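Local coordinates for protein branched-chain phosphotransacylase (PDB 1YCO) that probably transfers branched-chain acyl groups between coenzyme A and phosphate, at residues Q93-K97 with P98-H102; L130-I133 with V134-A137; A137-V140 with A141-L144; G207-M210 with G211-D214. All coordinates share one frame; numbering follows the deposited sequence.

Contact 1 of 4, residues Q93-K97 with P98-H102; sequences QLKNK and PILSH
Lys95 lays its aliphatic chain over one methyl of Leu100, CG of the lysine standing 4.1 Å from CD2 of the leucine, so that the two side chains cross at a slant. CG of Lys95 is anti to the backbone N (chi1 -170°) and the chain runs on extended until it bends at its last torsion (chi4 -62°), which swings the ammonium back onto the backbone of the turn. There NZ of Lys95 donates to O of Lys97 over 2.9 Å, meeting that carbonyl in its own plane. The same NZ lies 2.9 Å from O of Pro98, a weak hydrogen bond, and the lysine thus bridges two successive carbonyls, O of Lys97 and O of Pro98 being only 3.3 Å apart. Lys97 and Pro98 run alongside each other: CB of the lysine is 3.5 Å from CD of the proline ring. Beyond a bend at chi2 (-61°) the Lys97 chain leads away to a salt bridge with Glu139 on helix 127-143. The same helix receives Pro98 and Ile99, both of which touch Glu132, while Leu100 faces Met121 and Thr246. The stretch is the end of the loop after helix 80-87 and the first residues of strand 101-107. Two neighbouring carbonyl oxygens would repel each other, and the ammonium of Lys95 probably offsets part of this; Lys95 spends its charged end within the turn, while that of Lys97 pairs with Glu139.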
loop_
_atom_site.group_PDB
_atom_site.type_symbol
_atom_site.label_atom_id
_atom_site.label_comp_id
_atom_site.label_asym_id
_atom_site.label_seq_id
_atom_site.Cartn_x
_atom_site.Cartn_y
_atom_site.Cartn_z
ATOM N N GLN A 93 21.138 27.005 -6.659
ATOM C CA GLN A 93 19.840 27.455 -7.164
ATOM C C GLN A 93 19.104 26.434 -8.046
ATOM O O GLN A 93 18.423 26.816 -8.996
ATOM C CB GLN A 93 20.023 28.749 -7.950
ATOM C CG GLN A 93 20.991 29.728 -7.320
ATOM C CD GLN A 93 21.051 31.050 -8.055
ATOM O OE1 GLN A 93 20.223 31.935 -7.833
ATOM N NE2 GLN A 93 22.020 31.184 -8.954
ATOM N N LEU A 94 19.225 25.146 -7.728
ATOM C CA LEU A 94 18.562 24.112 -8.524
ATOM C C LEU A 94 17.045 24.071 -8.366
ATOM O O LEU A 94 16.300 23.999 -9.354
ATOM C CB LEU A 94 19.134 22.732 -8.200
ATOM C CG LEU A 94 20.493 22.420 -8.825
ATOM C CD1 LEU A 94 20.893 21.005 -8.436
ATOM C CD2 LEU A 94 20.416 22.562 -10.337
ATOM N N LYS A 95 16.597 24.100 -7.119
ATOM C CA LYS A 95 15.175 24.072 -6.803
ATOM C C LYS A 95 14.503 25.230 -7.538
ATOM O O LYS A 95 15.009 26.352 -7.531
ATOM C CB LYS A 95 14.998 24.200 -5.287
ATOM C CG LYS A 95 13.603 23.951 -4.756
ATOM C CD LYS A 95 13.647 23.862 -3.219
ATOM C CE LYS A 95 12.262 23.705 -2.610
ATOM N NZ LYS A 95 11.397 24.866 -2.912
ATOM N N ASN A 96 13.379 24.950 -8.193
ATOM C CA ASN A 96 12.662 25.970 -8.949
ATOM C C ASN A 96 11.153 25.764 -8.895
ATOM O O ASN A 96 10.429 26.195 -9.790
ATOM C CB ASN A 96 13.108 25.966 -10.414
ATOM C CG ASN A 96 12.425 24.888 -11.223
ATOM O OD1 ASN A 96 12.611 23.700 -10.980
ATOM N ND2 ASN A 96 11.604 25.304 -12.183
ATOM N N LYS A 97 10.688 25.088 -7.850
ATOM C CA LYS A 97 9.263 24.840 -7.639
ATOM C C LYS A 97 9.022 25.021 -6.154
ATOM O O LYS A 97 9.903 24.726 -5.344
ATOM C CB LYS A 97 8.885 23.413 -8.049
ATOM C CG LYS A 97 8.935 23.165 -9.536
ATOM C CD LYS A 97 7.972 24.078 -10.237
ATOM C CE LYS A 97 7.969 23.847 -11.720
ATOM N NZ LYS A 97 6.961 24.764 -12.353
ATOM N N PRO A 98 7.831 25.511 -5.776
ATOM C CA PRO A 98 7.474 25.735 -4.369
ATOM C C PRO A 98 8.030 24.660 -3.431
ATOM O O PRO A 98 8.568 24.967 -2.363
ATOM C CB PRO A 98 5.949 25.752 -4.405
ATOM C CG PRO A 98 5.673 26.403 -5.716
ATOM C CD PRO A 98 6.678 25.768 -6.658
ATOM N N ILE A 99 7.905 23.399 -3.835
ATOM C CA ILE A 99 8.406 22.292 -3.023
ATOM C C ILE A 99 8.921 21.138 -3.884
ATOM O O ILE A 99 8.607 21.047 -5.068
ATOM C CB ILE A 99 7.311 21.705 -2.110
ATOM C CG1 ILE A 99 6.392 20.808 -2.928
ATOM C CG2 ILE A 99 6.497 22.816 -1.452
ATOM C CD1 ILE A 99 6.251 19.413 -2.358
ATOM N N LEU A 100 9.714 20.261 -3.277
ATOM C CA LEU A 100 10.231 19.094 -3.972
ATOM C C LEU A 100 9.304 17.921 -3.644
ATOM O O LEU A 100 8.740 17.847 -2.554
ATOM C CB LEU A 100 11.651 18.757 -3.498
ATOM C CG LEU A 100 12.794 19.750 -3.784
ATOM C CD1 LEU A 100 14.088 19.244 -3.152
ATOM C CD2 LEU A 100 12.970 19.925 -5.287
ATOM N N SER A 101 9.152 17.011 -4.593
ATOM C CA SER A 101 8.318 15.852 -4.387
ATOM C C SER A 101 8.932 14.687 -5.151
ATOM O O SER A 101 9.888 14.863 -5.904
ATOM C CB SER A 101 6.884 16.110 -4.896
ATOM O OG SER A 101 6.833 16.307 -6.309
ATOM N N HIS A 102 8.396 13.495 -4.950
ATOM C CA HIS A 102 8.898 12.361 -5.683
ATOM C C HIS A 102 7.731 11.870 -6.504
ATOM O O HIS A 102 6.585 11.834 -6.042
ATOM C CB HIS A 102 9.404 11.270 -4.748
ATOM C CG HIS A 102 9.960 10.076 -5.461
ATOM N ND1 HIS A 102 9.160 9.156 -6.104
ATOM C CD2 HIS A 102 11.237 9.662 -5.649
ATOM C CE1 HIS A 102 9.918 8.226 -6.659
ATOM N NE2 HIS A 102 11.183 8.510 -6.398
#

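Contact 2 of 4, residues L130-I133 with V134-A137; sequences LIEI and VENA
N of Asn136 donates to O of Glu132 at 2.9 Å in a nearly straight bond, with an N-H...O angle of 170°. The same four-residue step of regular alpha-helical bonding links Leu130 to Val134, Ile131 to Glu135 and Ile133 to Ala137. The side chains of Asn136 and Glu132, one helical turn apart, also meet through a water, which lies 2.9 Å from OD1 of Asn136 and 2.8 Å from OE1 of Glu132. This water has more acceptors around it than protons to give, so it may not donate to both at once. The amide of Asn136 is held from its other end, because ND2 donates to OG of Ser101 and to O of Ile99. With CG of Asn136 lying anti to the carbonyl carbon (chi1 -82°), the amide stands on the side of the helix that meets the loop leading into strand 101-107. Around the helix from the water, CD1 of Leu130 meets CG2 of Val134 at 3.8 Å, the two side chains slanting across each other. That apolar flank faces inward: Leu130 rests on Val217, Val134 on Phe177 of helix 165-177, and Ile133 and Ala137 on Thr117. Glu135 folds back, its CG 3.1 Å from O of Ile131. Helix 127-143 is therefore amphipathic here, with hydrocarbon packed against the mixed sheet and helix 165-177. The ND2 bonds to Ser101 and Ile99 probably fix the rotation of the Asn136 amide, which joins the helix to the loop before strand 101-107.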
loop_
_atom_site.group_PDB
_atom_site.type_symbol
_atom_site.label_atom_id
_atom_site.label_comp_id
_atom_site.label_asym_id
_atom_site.label_seq_id
_atom_site.Cartn_x
_atom_site.Cartn_y
_atom_site.Cartn_z
ATOM N N LEU A 130 0.015 18.985 -0.324
ATOM C CA LEU A 130 -0.625 18.058 -1.243
ATOM C C LEU A 130 -0.937 18.825 -2.520
ATOM O O LEU A 130 -0.737 18.311 -3.616
ATOM C CB LEU A 130 -1.902 17.481 -0.611
ATOM C CG LEU A 130 -2.371 16.057 -0.959
ATOM C CD1 LEU A 130 -2.847 16.010 -2.380
ATOM C CD2 LEU A 130 -1.254 15.047 -0.720
ATOM N N ILE A 131 -1.400 20.067 -2.371
ATOM C CA ILE A 131 -1.711 20.910 -3.523
ATOM C C ILE A 131 -0.482 21.049 -4.433
ATOM O O ILE A 131 -0.596 20.926 -5.651
ATOM C CB ILE A 131 -2.206 22.312 -3.072
ATOM C CG1 ILE A 131 -3.643 22.197 -2.550
ATOM C CG2 ILE A 131 -2.128 23.308 -4.225
ATOM C CD1 ILE A 131 -4.221 23.489 -2.005
ATOM N N GLU A 132 0.685 21.280 -3.836
ATOM C CA GLU A 132 1.915 21.406 -4.603
ATOM C C GLU A 132 2.352 20.059 -5.191
ATOM O O GLU A 132 2.945 20.024 -6.267
ATOM C CB GLU A 132 3.049 21.972 -3.732
ATOM C CG GLU A 132 2.973 23.484 -3.448
ATOM C CD GLU A 132 2.735 24.311 -4.707
ATOM O OE1 GLU A 132 3.422 24.073 -5.724
ATOM O OE2 GLU A 132 1.862 25.204 -4.673
ATOM N N ILE A 133 2.077 18.962 -4.477
ATOM C CA ILE A 133 2.425 17.617 -4.958
ATOM C C ILE A 133 1.653 17.320 -6.243
ATOM O O ILE A 133 2.195 16.731 -7.178
ATOM C CB ILE A 133 2.089 16.528 -3.912
ATOM C CG1 ILE A 133 3.038 16.649 -2.724
ATOM C CG2 ILE A 133 2.208 15.139 -4.518
ATOM C CD1 ILE A 133 2.619 15.804 -1.535
ATOM N N VAL A 134 0.396 17.744 -6.274
ATOM C CA VAL A 134 -0.454 17.552 -7.434
ATOM C C VAL A 134 0.129 18.375 -8.589
ATOM O O VAL A 134 0.373 17.849 -9.671
ATOM C CB VAL A 134 -1.910 17.991 -7.128
ATOM C CG1 VAL A 134 -2.759 17.939 -8.382
ATOM C CG2 VAL A 134 -2.506 17.080 -6.060
ATOM N N GLU A 135 0.389 19.653 -8.342
ATOM C CA GLU A 135 0.962 20.518 -9.359
ATOM C C GLU A 135 2.226 19.908 -9.979
ATOM O O GLU A 135 2.340 19.830 -11.201
ATOM C CB GLU A 135 1.275 21.882 -8.751
ATOM C CG GLU A 135 0.056 22.567 -8.177
ATOM C CD GLU A 135 -0.936 22.984 -9.244
ATOM O OE1 GLU A 135 -1.277 22.148 -10.110
ATOM O OE2 GLU A 135 -1.382 24.153 -9.211
ATOM N N ASN A 136 3.167 19.475 -9.140
ATOM C CA ASN A 136 4.407 18.854 -9.616
ATOM C C ASN A 136 4.122 17.647 -10.544
ATOM O O ASN A 136 4.686 17.563 -11.651
ATOM C CB ASN A 136 5.283 18.408 -8.423
ATOM C CG ASN A 136 6.124 19.556 -7.815
ATOM O OD1 ASN A 136 5.852 20.743 -8.036
ATOM N ND2 ASN A 136 7.139 19.191 -7.031
ATOM N N ALA A 137 3.252 16.731 -10.100
ATOM C CA ALA A 137 2.891 15.549 -10.891
ATOM C C ALA A 137 2.092 15.936 -12.135
ATOM O O ALA A 137 2.233 15.309 -13.189
ATOM C CB ALA A 137 2.103 14.549 -10.046
HETATM O O HOH W 1 5.733 22.564 -5.784
#

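Contact 3 of 4, residues A137-V140 with A141-L144; sequences AKEV and AQKL
N of Lys143 donates to O of Glu139 at 2.8 Å, the shortest of the backbone bonds that carry helix 127-143 through its last turns. Ala141 to Ala137 and Gln142 to Lys138 follow the same four-residue pattern. The final step is poorer: N of Leu144 makes only weak bonds, to O of Val140 (2.9 Å, N-H...O angle 121°) and to O of Ala141, as the chain leaves the helix. Among side chains, Lys138 and Gln142 approach one turn apart. The lysine chain slants across the amide, bringing its CE to 3.4 Å from OE1 of Gln142. A bend at chi3 (70°) turns the ammonium of Lys138 toward a salt bridge with Glu182; a long, weak ion pair with Glu135 joins it. Gln142 keeps close to the backbone, its CG 3.1 Å from O of Lys138. Glu139 extends on the same outer side of the helix as Lys138, with Lys97 as its partner. On the buried side CG1 of Val140 lies 4.4 Å from CD2 of Leu144, and both side chains touch Phe268 of helix 259-274. Ala137 and Ala141 touch Ile215 of strand 215-217. CE of Lys138 is probably polarised by the neighbouring ammonium, which would make its approach to OE1 of Gln142 mildly favourable. Charged side chains on the outer side, and alanines and Val140 against the sheet and helix 259-274, fit a helix laid on a sheet, while the weakened last bond suits its termination.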
loop_
_atom_site.group_PDB
_atom_site.type_symbol
_atom_site.label_atom_id
_atom_site.label_comp_id
_atom_site.label_asym_id
_atom_site.label_seq_id
_atom_site.Cartn_x
_atom_site.Cartn_y
_atom_site.Cartn_z
ATOM N N ALA A 137 3.252 16.731 -10.100
ATOM C CA ALA A 137 2.891 15.549 -10.891
ATOM C C ALA A 137 2.092 15.936 -12.135
ATOM O O ALA A 137 2.233 15.309 -13.189
ATOM C CB ALA A 137 2.103 14.549 -10.046
ATOM N N LYS A 138 1.271 16.975 -12.019
ATOM C CA LYS A 138 0.494 17.438 -13.164
ATOM C C LYS A 138 1.440 17.959 -14.234
ATOM O O LYS A 138 1.206 17.759 -15.423
ATOM C CB LYS A 138 -0.462 18.570 -12.782
ATOM C CG LYS A 138 -1.229 19.124 -13.988
ATOM C CD LYS A 138 -1.813 20.527 -13.759
ATOM C CE LYS A 138 -0.715 21.584 -13.695
ATOM N NZ LYS A 138 -1.207 22.960 -13.387
ATOM N N GLU A 139 2.504 18.634 -13.811
ATOM C CA GLU A 139 3.463 19.185 -14.761
ATOM C C GLU A 139 4.269 18.090 -15.447
ATOM O O GLU A 139 4.531 18.167 -16.649
ATOM C CB GLU A 139 4.392 20.174 -14.057
ATOM C CG GLU A 139 3.631 21.316 -13.396
ATOM C CD GLU A 139 4.537 22.327 -12.718
ATOM O OE1 GLU A 139 5.543 21.916 -12.091
ATOM O OE2 GLU A 139 4.230 23.538 -12.796
ATOM N N VAL A 140 4.656 17.073 -14.687
ATOM C CA VAL A 140 5.408 15.965 -15.258
ATOM C C VAL A 140 4.584 15.301 -16.366
ATOM O O VAL A 140 5.095 15.044 -17.450
ATOM C CB VAL A 140 5.757 14.902 -14.192
ATOM C CG1 VAL A 140 6.353 13.663 -14.861
ATOM C CG2 VAL A 140 6.750 15.481 -13.201
ATOM N N ALA A 141 3.311 15.031 -16.087
ATOM C CA ALA A 141 2.454 14.401 -17.074
ATOM C C ALA A 141 2.294 15.293 -18.311
ATOM O O ALA A 141 2.363 14.814 -19.440
ATOM C CB ALA A 141 1.085 14.075 -16.468
ATOM N N GLN A 142 2.073 16.587 -18.099
ATOM C CA GLN A 142 1.921 17.516 -19.213
ATOM C C GLN A 142 3.205 17.515 -20.045
ATOM O O GLN A 142 3.159 17.479 -21.272
ATOM C CB GLN A 142 1.608 18.925 -18.702
ATOM C CG GLN A 142 0.214 19.032 -18.072
ATOM C CD GLN A 142 -0.105 20.426 -17.525
ATOM O OE1 GLN A 142 0.673 21.003 -16.759
ATOM N NE2 GLN A 142 -1.263 20.959 -17.902
ATOM N N LYS A 143 4.348 17.519 -19.371
ATOM C CA LYS A 143 5.627 17.504 -20.054
ATOM C C LYS A 143 5.817 16.175 -20.785
ATOM O O LYS A 143 6.600 16.067 -21.738
ATOM C CB LYS A 143 6.759 17.696 -19.052
ATOM C CG LYS A 143 8.121 17.782 -19.692
ATOM C CD LYS A 143 9.212 17.755 -18.656
ATOM C CE LYS A 143 9.212 18.994 -17.780
ATOM N NZ LYS A 143 10.402 18.950 -16.873
ATOM N N LEU A 144 5.090 15.164 -20.337
ATOM C CA LEU A 144 5.180 13.833 -20.913
ATOM C C LEU A 144 4.237 13.655 -22.105
ATOM O O LEU A 144 4.233 12.611 -22.758
ATOM C CB LEU A 144 4.881 12.794 -19.827
ATOM C CG LEU A 144 5.950 11.733 -19.531
ATOM C CD1 LEU A 144 7.321 12.373 -19.326
ATOM C CD2 LEU A 144 5.529 10.959 -18.288
#

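Contact 4 of 4, residues G207-M210 with G211-D214; sequences GPIM and GDAD
Gly211 follows Met210 with a positive phi (60°), a conformation that glycine adopts readily, and turns the chain so that Asp212 comes back toward Met210. Asp212 folds its carboxylate over the preceding residues: chi1 of 69° sets CG between the backbone N and the carbonyl carbon. From there OD1 of Asp212 accepts a hydrogen bond from N of Met210 at 3.2 Å, the N-H approaching from above the carboxylate plane, 36° out of it. The same OD1 lies 3.8 Å from CG2 of Ile209, whose side chain slants across that of the aspartate. OD2 is taken by Lys150 in a salt bridge, and the two oxygens thus serve the turn and a neighbouring strand. Ala213 then sets its CB against CG2 of Ile209 at 3.8 Å, a small apolar pairing beside the polar bond. Asp214 follows, its OD2 accepting from N of Lys150. The loop links helix 197-202 to strand 215-217: Ile209 packs on Phe186 and Leu189 of strand 184-189, Ala213 on Ala152 of strand 150-154, and backbone bonds join Gly211 and Ala213 to Leu193 and Ala194 of helix 191-195.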
loop_
_atom_site.group_PDB
_atom_site.type_symbol
_atom_site.label_atom_id
_atom_site.label_comp_id
_atom_site.label_asym_id
_atom_site.label_seq_id
_atom_site.Cartn_x
_atom_site.Cartn_y
_atom_site.Cartn_z
ATOM N N GLY A 207 -18.435 9.027 -11.342
ATOM C CA GLY A 207 -17.698 10.181 -10.852
ATOM C C GLY A 207 -16.789 10.727 -11.938
ATOM O O GLY A 207 -16.777 10.175 -13.038
ATOM N N PRO A 208 -16.026 11.807 -11.678
ATOM C CA PRO A 208 -15.115 12.413 -12.659
ATOM C C PRO A 208 -14.022 11.445 -13.092
ATOM O O PRO A 208 -13.488 11.543 -14.199
ATOM C CB PRO A 208 -14.538 13.615 -11.914
ATOM C CG PRO A 208 -15.616 13.966 -10.952
ATOM C CD PRO A 208 -16.067 12.615 -10.452
ATOM N N ILE A 209 -13.677 10.517 -12.209
ATOM C CA ILE A 209 -12.654 9.536 -12.535
ATOM C C ILE A 209 -13.185 8.145 -12.271
ATOM O O ILE A 209 -13.683 7.854 -11.190
ATOM C CB ILE A 209 -11.378 9.757 -11.713
ATOM C CG1 ILE A 209 -10.862 11.180 -11.957
ATOM C CG2 ILE A 209 -10.343 8.692 -12.090
ATOM C CD1 ILE A 209 -9.757 11.631 -11.014
ATOM N N MET A 210 -13.088 7.284 -13.272
ATOM C CA MET A 210 -13.595 5.934 -13.120
ATOM C C MET A 210 -12.632 4.870 -13.621
ATOM O O MET A 210 -12.661 4.474 -14.788
ATOM C CB MET A 210 -14.955 5.839 -13.805
ATOM C CG MET A 210 -15.965 6.814 -13.195
ATOM S SD MET A 210 -17.638 6.768 -13.876
ATOM C CE MET A 210 -17.383 7.613 -15.424
ATOM N N GLY A 211 -11.767 4.427 -12.712
ATOM C CA GLY A 211 -10.787 3.404 -13.021
ATOM C C GLY A 211 -9.814 3.744 -14.121
ATOM O O GLY A 211 -9.086 2.864 -14.558
ATOM N N ASP A 212 -9.798 5.008 -14.559
ATOM C CA ASP A 212 -8.903 5.448 -15.620
ATOM C C ASP A 212 -8.028 6.643 -15.235
ATOM O O ASP A 212 -7.747 7.484 -16.078
ATOM C CB ASP A 212 -9.710 5.776 -16.891
ATOM C CG ASP A 212 -10.591 7.021 -16.737
ATOM O OD1 ASP A 212 -10.881 7.423 -15.583
ATOM O OD2 ASP A 212 -11.013 7.591 -17.774
ATOM N N ALA A 213 -7.587 6.714 -13.978
ATOM C CA ALA A 213 -6.753 7.823 -13.513
ATOM C C ALA A 213 -5.350 7.786 -14.102
ATOM O O ALA A 213 -4.783 6.717 -14.315
ATOM C CB ALA A 213 -6.665 7.813 -12.002
ATOM N N ASP A 214 -4.785 8.960 -14.350
ATOM C CA ASP A 214 -3.443 9.047 -14.919
ATOM C C ASP A 214 -2.370 9.247 -13.854
ATOM O O ASP A 214 -1.192 8.937 -14.055
ATOM C CB ASP A 214 -3.399 10.180 -15.930
ATOM C CG ASP A 214 -4.368 9.964 -17.058
ATOM O OD1 ASP A 214 -4.183 8.978 -17.798
ATOM O OD2 ASP A 214 -5.315 10.766 -17.200
#

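Following the chain from the N terminus, contact 1 closes the turn that brings the loop after helix 80-87 into strand 101-107. Contacts 2 and 3 come next as consecutive turns of helix 127-143, and contact 4 folds the loop ahead of strand 215-217. Contacts 2 and 3 meet at the shared Ala137; the rest follow in series, and none nests or crosses. Contact 1 touches both helical ones, through the amide of Asn136 in contact 2 and a salt bridge to Glu139 in contact 3, tying the entry of strand 101-107 to that helix. Contact 4 stays apart, its nearest atoms about 6 Å from contact 3, yet it leads into a strand of the mixed sheet on which the helix packs.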